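Long-range contacts in Peptide/nickel transport system substrate-binding protein (Listeria monocytogenes serotype 1/2a, PDB 5KZT), which binds peptides and probably hands them to a membrane transporter for uptake into the cell: residues T20-A28 and W199-T207; L116-G124 and K132-A140. All coordinates share one frame; numbering follows the deposited sequence.

Contact 1 (T20-A28 and W199-T207)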
loop_
_atom_site.group_PDB
_atom_site.type_symbol
_atom_site.label_atom_id
_atom_site.label_comp_id
_atom_site.label_asym_id
_atom_site.label_seq_id
_atom_site.Cartn_x
_atom_site.Cartn_y
_atom_site.Cartn_z
ATOM N N THR A 20 10.938 -5.969 -13.659
ATOM C CA THR A 20 9.776 -5.343 -14.271
ATOM C C THR A 20 8.861 -4.765 -13.199
ATOM O O THR A 20 8.912 -5.159 -12.027
ATOM C CB THR A 20 8.941 -6.330 -15.113
ATOM O OG1 THR A 20 8.263 -7.239 -14.241
ATOM C CG2 THR A 20 9.798 -7.092 -16.082
ATOM N N GLU A 21 8.018 -3.829 -13.610
ATOM C CA GLU A 21 6.963 -3.283 -12.762
ATOM C C GLU A 21 5.696 -3.192 -13.621
ATOM O O GLU A 21 5.796 -3.085 -14.833
ATOM C CB GLU A 21 7.398 -1.919 -12.235
ATOM C CG GLU A 21 6.500 -1.272 -11.182
ATOM C CD GLU A 21 6.218 -2.157 -9.978
ATOM O OE1 GLU A 21 6.895 -1.992 -8.936
ATOM O OE2 GLU A 21 5.283 -2.990 -10.061
ATOM N N SER A 22 4.519 -3.246 -12.998
ATOM C CA SER A 22 3.250 -3.319 -13.730
ATOM C C SER A 22 2.590 -1.963 -14.032
ATOM O O SER A 22 1.543 -1.918 -14.674
ATOM C CB SER A 22 2.276 -4.187 -12.939
ATOM O OG SER A 22 2.165 -3.700 -11.613
ATOM N N ALA A 23 3.196 -0.869 -13.574
ATOM C CA ALA A 23 2.596 0.449 -13.663
ATOM C C ALA A 23 3.661 1.515 -13.583
ATOM O O ALA A 23 4.713 1.300 -12.970
ATOM C CB ALA A 23 1.597 0.648 -12.538
ATOM N N LEU A 24 3.359 2.660 -14.195
ATOM C CA LEU A 24 4.163 3.878 -14.065
ATOM C C LEU A 24 4.125 4.325 -12.597
ATOM O O LEU A 24 3.129 4.086 -11.904
ATOM C CB LEU A 24 3.599 4.985 -14.956
ATOM C CG LEU A 24 3.999 4.985 -16.433
ATOM C CD1 LEU A 24 3.621 3.702 -17.135
ATOM C CD2 LEU A 24 3.329 6.172 -17.106
ATOM N N ILE A 25 5.192 4.971 -12.148
ATOM C CA ILE A 25 5.274 5.452 -10.765
ATOM C C ILE A 25 4.265 6.571 -10.506
ATOM O O ILE A 25 4.325 7.599 -11.167
ATOM C CB ILE A 25 6.689 5.980 -10.444
ATOM C CG1 ILE A 25 7.724 4.863 -10.575
ATOM C CG2 ILE A 25 6.745 6.582 -9.041
ATOM C CD1 ILE A 25 9.149 5.387 -10.644
ATOM N N PRO A 26 3.339 6.389 -9.534
ATOM C CA PRO A 26 2.382 7.465 -9.267
ATOM C C PRO A 26 2.983 8.633 -8.504
ATOM O O PRO A 26 2.622 9.793 -8.778
ATOM C CB PRO A 26 1.284 6.767 -8.436
ATOM C CG PRO A 26 1.431 5.327 -8.804
ATOM C CD PRO A 26 2.917 5.169 -8.835
ATOM N N SER A 27 3.899 8.332 -7.584
ATOM C CA SER A 27 4.569 9.355 -6.777
ATOM C C SER A 27 5.864 8.798 -6.253
ATOM O O SER A 27 5.917 7.638 -5.860
ATOM C CB SER A 27 3.698 9.758 -5.584
ATOM O OG SER A 27 4.381 10.627 -4.694
ATOM N N ALA A 28 6.898 9.637 -6.221
ATOM C CA ALA A 28 8.119 9.285 -5.520
ATOM C C ALA A 28 8.445 10.308 -4.439
ATOM O O ALA A 28 9.590 10.430 -4.032
ATOM C CB ALA A 28 9.269 9.150 -6.500
ATOM N N TRP A 199 14.524 8.504 -14.495
ATOM C CA TRP A 199 13.081 8.611 -14.358
ATOM C C TRP A 199 12.737 10.052 -14.694
ATOM O O TRP A 199 13.189 10.972 -13.990
ATOM C CB TRP A 199 12.628 8.235 -12.940
ATOM C CG TRP A 199 11.160 8.295 -12.762
ATOM C CD1 TRP A 199 10.217 7.661 -13.518
ATOM C CD2 TRP A 199 10.449 9.053 -11.790
ATOM N NE1 TRP A 199 8.959 7.970 -13.066
ATOM C CE2 TRP A 199 9.070 8.809 -11.993
ATOM C CE3 TRP A 199 10.839 9.890 -10.737
ATOM C CZ2 TRP A 199 8.069 9.403 -11.197
ATOM C CZ3 TRP A 199 9.836 10.493 -9.941
ATOM C CH2 TRP A 199 8.466 10.233 -10.185
ATOM N N THR A 200 11.925 10.237 -15.741
ATOM C CA THR A 200 11.459 11.568 -16.192
ATOM C C THR A 200 10.232 12.056 -15.461
ATOM O O THR A 200 9.822 13.201 -15.664
ATOM C CB THR A 200 11.100 11.618 -17.718
ATOM O OG1 THR A 200 9.823 10.980 -17.996
ATOM C CG2 THR A 200 12.172 10.983 -18.532
ATOM N N GLY A 201 9.628 11.194 -14.642
ATOM C CA GLY A 201 8.338 11.477 -14.029
ATOM C C GLY A 201 7.175 10.729 -14.644
ATOM O O GLY A 201 6.186 10.462 -13.969
ATOM N N THR A 202 7.268 10.440 -15.941
ATOM C CA THR A 202 6.156 9.863 -16.688
ATOM C C THR A 202 6.562 8.770 -17.673
ATOM O O THR A 202 5.754 8.394 -18.510
ATOM C CB THR A 202 5.400 10.977 -17.441
ATOM O OG1 THR A 202 6.290 11.646 -18.349
ATOM C CG2 THR A 202 4.828 11.996 -16.466
ATOM N N ASN A 203 7.768 8.220 -17.538
ATOM C CA ASN A 203 8.284 7.238 -18.484
ATOM C C ASN A 203 8.238 5.826 -17.922
ATOM O O ASN A 203 7.950 5.614 -16.738
ATOM C CB ASN A 203 9.695 7.609 -18.989
ATOM C CG ASN A 203 10.742 7.577 -17.896
ATOM O OD1 ASN A 203 10.485 8.014 -16.778
ATOM N ND2 ASN A 203 11.946 7.105 -18.224
ATOM N N LYS A 204 8.528 4.863 -18.793
ATOM C CA LYS A 204 8.326 3.446 -18.507
ATOM C C LYS A 204 9.581 2.692 -18.078
ATOM O O LYS A 204 9.562 1.460 -18.010
ATOM C CB LYS A 204 7.713 2.776 -19.731
ATOM C CG LYS A 204 6.403 3.409 -20.160
ATOM C CD LYS A 204 5.656 2.534 -21.147
ATOM C CE LYS A 204 6.442 2.331 -22.434
ATOM N NZ LYS A 204 5.707 1.417 -23.375
ATOM N N LYS A 205 10.653 3.431 -17.774
ATOM C CA LYS A 205 11.904 2.872 -17.304
ATOM C C LYS A 205 12.471 3.748 -16.204
ATOM O O LYS A 205 12.214 4.957 -16.147
ATOM C CB LYS A 205 12.897 2.746 -18.467
ATOM C CG LYS A 205 12.401 1.759 -19.496
ATOM C CD LYS A 205 13.392 1.386 -20.584
ATOM C CE LYS A 205 12.647 0.665 -21.698
ATOM N NZ LYS A 205 13.383 -0.522 -22.150
ATOM N N TRP A 206 13.192 3.121 -15.297
ATOM C CA TRP A 206 13.977 3.828 -14.314
ATOM C C TRP A 206 15.041 2.884 -13.791
ATOM O O TRP A 206 14.982 1.670 -14.038
ATOM C CB TRP A 206 13.113 4.378 -13.172
ATOM C CG TRP A 206 12.238 3.380 -12.481
ATOM C CD1 TRP A 206 12.560 2.635 -11.391
ATOM C CD2 TRP A 206 10.876 3.042 -12.806
ATOM N NE1 TRP A 206 11.504 1.850 -11.025
ATOM C CE2 TRP A 206 10.455 2.081 -11.869
ATOM C CE3 TRP A 206 9.978 3.468 -13.786
ATOM C CZ2 TRP A 206 9.169 1.525 -11.881
ATOM C CZ3 TRP A 206 8.696 2.924 -13.802
ATOM C CH2 TRP A 206 8.306 1.952 -12.856
ATOM N N THR A 207 16.001 3.458 -13.063
ATOM C CA THR A 207 17.236 2.778 -12.698
ATOM C C THR A 207 17.633 3.087 -11.261
ATOM O O THR A 207 17.518 4.224 -10.819
ATOM C CB THR A 207 18.387 3.232 -13.615
ATOM O OG1 THR A 207 17.935 3.217 -14.962
ATOM C CG2 THR A 207 19.596 2.334 -13.493
HETATM O O HOH W 1 6.926 6.324 -14.169
HETATM O O HOH W 2 4.712 8.098 -13.822
HETATM O O HOH W 3 4.184 10.473 -11.645
#
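I25 joins the two segments by slotting between the indole rings of W199 and W206, a compact example of one aliphatic side chain serving two aromatic partners. Its CD1 methyl makes a CH-pi contact with each: it sits 3.6 Å from the centroid of the six-membered ring of W206, 12° off the normal, and 3.7 Å from that of the five-membered ring of W199. With CG2 anti to the backbone N (CG1 at chi1 -62°), I25 CG2 lies against CZ2 of W199 while I25 CG1 reaches CH2 of W206. Against the opposite face of W199, toward its rim, lies the CA of G201 from the same segment.

Smaller van der Waals contacts extend the patch. A28 CB packs 3.7 Å from W199 CZ3, and the CB and CG of E21 touch W206 near CZ2. L24 lays CD2 against the carbonyl O of T202 and CD1 against the aliphatic part of K204.

No direct hydrogen bond crosses the interface; polar groups meet through water instead. Water 1, in the plane of W199 at its edge, accepts from W199 NE1 (2.8 Å) and I25 N and donates to N203 O. Waters 2 and 3 each lie between the carbonyl oxygens of I25 and G201. By contrast, A23 O, 3.7 Å from W206 CH2 at the ring edge, is buried without a polar partner.

T200 N, donating to N203 OD1, braces the turn at 199-204. In this periplasmic-binding-protein fold, an isoleucine held between two tryptophans thus joins the loops after strand 16-21 and before strand 205-210, strands separated by 224-229; S22 packs on the bound peptide.

Contact 2 (L116-G124 and K132-A140); sequences LFDAIKNGG and KPEELGIKA
Two hydrogen bonds tie the turn at I120-G123 to the loop leading into strand 138-140, illustrating how a short connection can be fastened by backbone and side chain together. The backbone N of G137 donates to the carbonyl O of K121 over 2.9 Å. One residue further along the turn, the side-chain amide of N122 gives an N-H from ND2 to the carbonyl O of E135, at 3.0 Å and almost perfectly straight (179°). The acceptor lies in the amide plane of N122, yet ND2 stands well above the carbonyl plane of E135, so the bond is straight for its donor but is not directed at a lone pair. A chi1 of -65° sets CG of N122 anti to its carbonyl carbon and carries the amide toward the 132-140 segment.

Apolar packing accompanies these bonds. L136 turns its CD1 back toward the first segment, where it meets CG2 of I120 at 3.6 Å and the CA of G123 at 3.7 Å. Its other methyl, CD2, approaches CD2 of the F117 ring more loosely, at 4.4 Å. F117 also stacks on F166 and meets W101 edge-to-face, so L136 adjoins an aromatic cluster packed against helix 94-105.

G137 is the centre of an inverse gamma turn, and its CA comes 4.0 Å from CB of K121, so the backbones lie close together. Across the interface, I120-G123 forms a type II turn closed by G123 N bonding to I120 O at 2.9 Å. E135 OE2 accepts from the backbone N of K132, bracing the 3-10 segment 133-135. A beta turn and an inverse gamma turn thus meet at the two ends of a short helical connection, and both K121 and G137 bond to T149 of strand 145-149, the neighbour of 138-140 in an antiparallel sheet.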
loop_
_atom_site.group_PDB
_atom_site.type_symbol
_atom_site.label_atom_id
_atom_site.label_comp_id
_atom_site.label_asym_id
_atom_site.label_seq_id
_atom_site.Cartn_x
_atom_site.Cartn_y
_atom_site.Cartn_z
ATOM N N LEU A 116 -1.231 8.687 10.053
ATOM C CA LEU A 116 -0.285 7.835 10.774
ATOM C C LEU A 116 0.389 8.591 11.913
ATOM O O LEU A 116 0.823 7.991 12.906
ATOM C CB LEU A 116 0.798 7.289 9.838
ATOM C CG LEU A 116 0.348 6.314 8.751
ATOM C CD1 LEU A 116 1.531 5.903 7.904
ATOM C CD2 LEU A 116 -0.338 5.099 9.339
ATOM N N PHE A 117 0.467 9.913 11.776
ATOM C CA PHE A 117 1.073 10.748 12.800
ATOM C C PHE A 117 0.174 11.004 14.016
ATOM O O PHE A 117 0.603 11.674 14.952
ATOM C CB PHE A 117 1.575 12.070 12.185
ATOM C CG PHE A 117 2.757 11.887 11.308
ATOM C CD1 PHE A 117 2.629 11.374 10.022
ATOM C CD2 PHE A 117 4.020 12.161 11.785
ATOM C CE1 PHE A 117 3.741 11.152 9.231
ATOM C CE2 PHE A 117 5.126 11.970 10.995
ATOM C CZ PHE A 117 4.991 11.464 9.721
ATOM N N ASP A 118 -1.026 10.433 14.028
ATOM C CA ASP A 118 -1.838 10.328 15.256
ATOM C C ASP A 118 -1.062 9.694 16.412
ATOM O O ASP A 118 -1.355 9.969 17.558
ATOM C CB ASP A 118 -3.076 9.457 15.021
ATOM C CG ASP A 118 -4.184 10.165 14.279
ATOM O OD1 ASP A 118 -4.107 11.402 14.035
ATOM O OD2 ASP A 118 -5.192 9.459 13.960
ATOM N N ALA A 119 -0.129 8.801 16.082
ATOM C CA ALA A 119 0.796 8.202 17.050
ATOM C C ALA A 119 1.735 9.213 17.725
ATOM O O ALA A 119 2.218 8.936 18.812
ATOM C CB ALA A 119 1.624 7.123 16.371
ATOM N N ILE A 120 1.994 10.363 17.071
ATOM C CA ILE A 120 2.914 11.397 17.566
ATOM C C ILE A 120 2.103 12.481 18.277
ATOM O O ILE A 120 1.003 12.835 17.843
ATOM C CB ILE A 120 3.759 12.003 16.408
ATOM C CG1 ILE A 120 4.406 10.900 15.548
ATOM C CG2 ILE A 120 4.831 12.952 16.932
ATOM C CD1 ILE A 120 5.178 9.843 16.307
ATOM N N LYS A 121 2.657 12.984 19.377
ATOM C CA LYS A 121 1.995 13.975 20.197
ATOM C C LYS A 121 1.583 15.153 19.316
ATOM O O LYS A 121 2.396 15.676 18.554
ATOM C CB LYS A 121 2.910 14.462 21.312
ATOM C CG LYS A 121 2.245 15.504 22.203
ATOM C CD LYS A 121 3.122 15.932 23.363
ATOM C CE LYS A 121 2.409 17.017 24.139
ATOM N NZ LYS A 121 3.287 17.513 25.231
ATOM N N ASN A 122 0.314 15.533 19.422
ATOM C CA ASN A 122 -0.297 16.638 18.646
ATOM C C ASN A 122 -0.524 16.392 17.163
ATOM O O ASN A 122 -1.014 17.273 16.478
ATOM C CB ASN A 122 0.463 17.961 18.854
ATOM C CG ASN A 122 0.380 18.456 20.287
ATOM O OD1 ASN A 122 -0.620 18.223 20.964
ATOM N ND2 ASN A 122 1.422 19.138 20.754
ATOM N N GLY A 123 -0.152 15.226 16.639
ATOM C CA GLY A 123 -0.309 14.972 15.206
ATOM C C GLY A 123 -1.741 15.142 14.705
ATOM O O GLY A 123 -1.981 15.838 13.708
ATOM N N GLY A 124 -2.686 14.521 15.411
ATOM C CA GLY A 124 -4.103 14.633 15.096
ATOM C C GLY A 124 -4.592 16.069 15.041
ATOM O O GLY A 124 -5.225 16.491 14.073
ATOM N N LYS A 132 -0.375 24.294 15.372
ATOM C CA LYS A 132 0.595 24.551 14.318
ATOM C C LYS A 132 1.499 23.320 14.098
ATOM O O LYS A 132 1.830 22.617 15.068
ATOM C CB LYS A 132 1.455 25.750 14.681
ATOM C CG LYS A 132 0.704 27.068 14.746
ATOM C CD LYS A 132 1.628 28.209 15.149
ATOM C CE LYS A 132 1.938 28.189 16.639
ATOM N NZ LYS A 132 2.700 29.387 17.101
ATOM N N PRO A 133 1.926 23.067 12.838
ATOM C CA PRO A 133 2.873 21.949 12.637
ATOM C C PRO A 133 4.080 21.957 13.574
ATOM O O PRO A 133 4.511 20.885 13.997
ATOM C CB PRO A 133 3.251 22.066 11.156
ATOM C CG PRO A 133 2.034 22.692 10.528
ATOM C CD PRO A 133 1.487 23.649 11.554
ATOM N N GLU A 134 4.584 23.135 13.957
ATOM C CA GLU A 134 5.711 23.210 14.905
ATOM C C GLU A 134 5.427 22.619 16.312
ATOM O O GLU A 134 6.345 22.383 17.071
ATOM C CB GLU A 134 6.233 24.646 15.029
ATOM C CG GLU A 134 5.315 25.629 15.737
ATOM C CD GLU A 134 5.742 27.077 15.544
ATOM O OE1 GLU A 134 5.654 27.855 16.519
ATOM O OE2 GLU A 134 6.171 27.445 14.428
ATOM N N GLU A 135 4.163 22.367 16.642
ATOM C CA GLU A 135 3.811 21.760 17.913
ATOM C C GLU A 135 3.950 20.239 17.930
ATOM O O GLU A 135 3.761 19.629 18.969
ATOM C CB GLU A 135 2.403 22.207 18.334
ATOM C CG GLU A 135 2.310 23.733 18.480
ATOM C CD GLU A 135 0.928 24.209 18.864
ATOM O OE1 GLU A 135 0.485 23.901 19.993
ATOM O OE2 GLU A 135 0.265 24.904 18.045
ATOM N N LEU A 136 4.276 19.627 16.790
ATOM C CA LEU A 136 4.383 18.179 16.686
ATOM C C LEU A 136 5.432 17.651 17.659
ATOM O O LEU A 136 6.462 18.309 17.882
ATOM C CB LEU A 136 4.768 17.784 15.252
ATOM C CG LEU A 136 4.731 16.275 14.927
ATOM C CD1 LEU A 136 3.317 15.694 15.064
ATOM C CD2 LEU A 136 5.267 16.007 13.529
ATOM N N GLY A 137 5.167 16.487 18.234
ATOM C CA GLY A 137 6.040 15.878 19.212
ATOM C C GLY A 137 7.327 15.292 18.680
ATOM O O GLY A 137 7.630 14.135 18.942
ATOM N N ILE A 138 8.081 16.083 17.924
ATOM C CA ILE A 138 9.454 15.750 17.546
ATOM C C ILE A 138 10.295 17.012 17.691
ATOM O O ILE A 138 9.897 18.073 17.206
ATOM C CB ILE A 138 9.545 15.141 16.122
ATOM C CG1 ILE A 138 10.999 14.764 15.803
ATOM C CG2 ILE A 138 8.922 16.073 15.054
ATOM C CD1 ILE A 138 11.162 13.925 14.539
ATOM N N LYS A 139 11.430 16.876 18.377
ATOM C CA LYS A 139 12.366 17.946 18.709
ATOM C C LYS A 139 13.768 17.531 18.301
ATOM O O LYS A 139 14.175 16.394 18.568
ATOM C CB LYS A 139 12.444 18.127 20.229
ATOM C CG LYS A 139 11.661 19.247 20.852
ATOM C CD LYS A 139 11.893 19.223 22.361
ATOM C CE LYS A 139 11.004 20.199 23.130
ATOM N NZ LYS A 139 9.555 19.932 22.880
ATOM N N ALA A 140 14.510 18.465 17.698
ATOM C CA ALA A 140 15.933 18.293 17.487
ATOM C C ALA A 140 16.595 18.795 18.766
ATOM O O ALA A 140 16.733 19.997 18.979
ATOM C CB ALA A 140 16.412 19.080 16.286
#

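Starting from the N terminus, the chain passes along strand 16-21 into the first half of contact 1 and does not meet its second half until W199, closing a loop of 170 intervening residues. Within that excursion lies contact 2, a local closure in which seven residues, including the rest of helix 123-127, separate the two segments. The contacts are therefore nested, without crossing. The centres of contact 1 and contact 2 are 32 Å apart, and the nearest atoms of contact 1 and contact 2 about 14 Å. Contact 1 joins the loop after strand 16-21 to the one entering strand 205-210; contact 2 joins the turn before helix 123-127 to the loop entering strand 138-140, in a separate sheet.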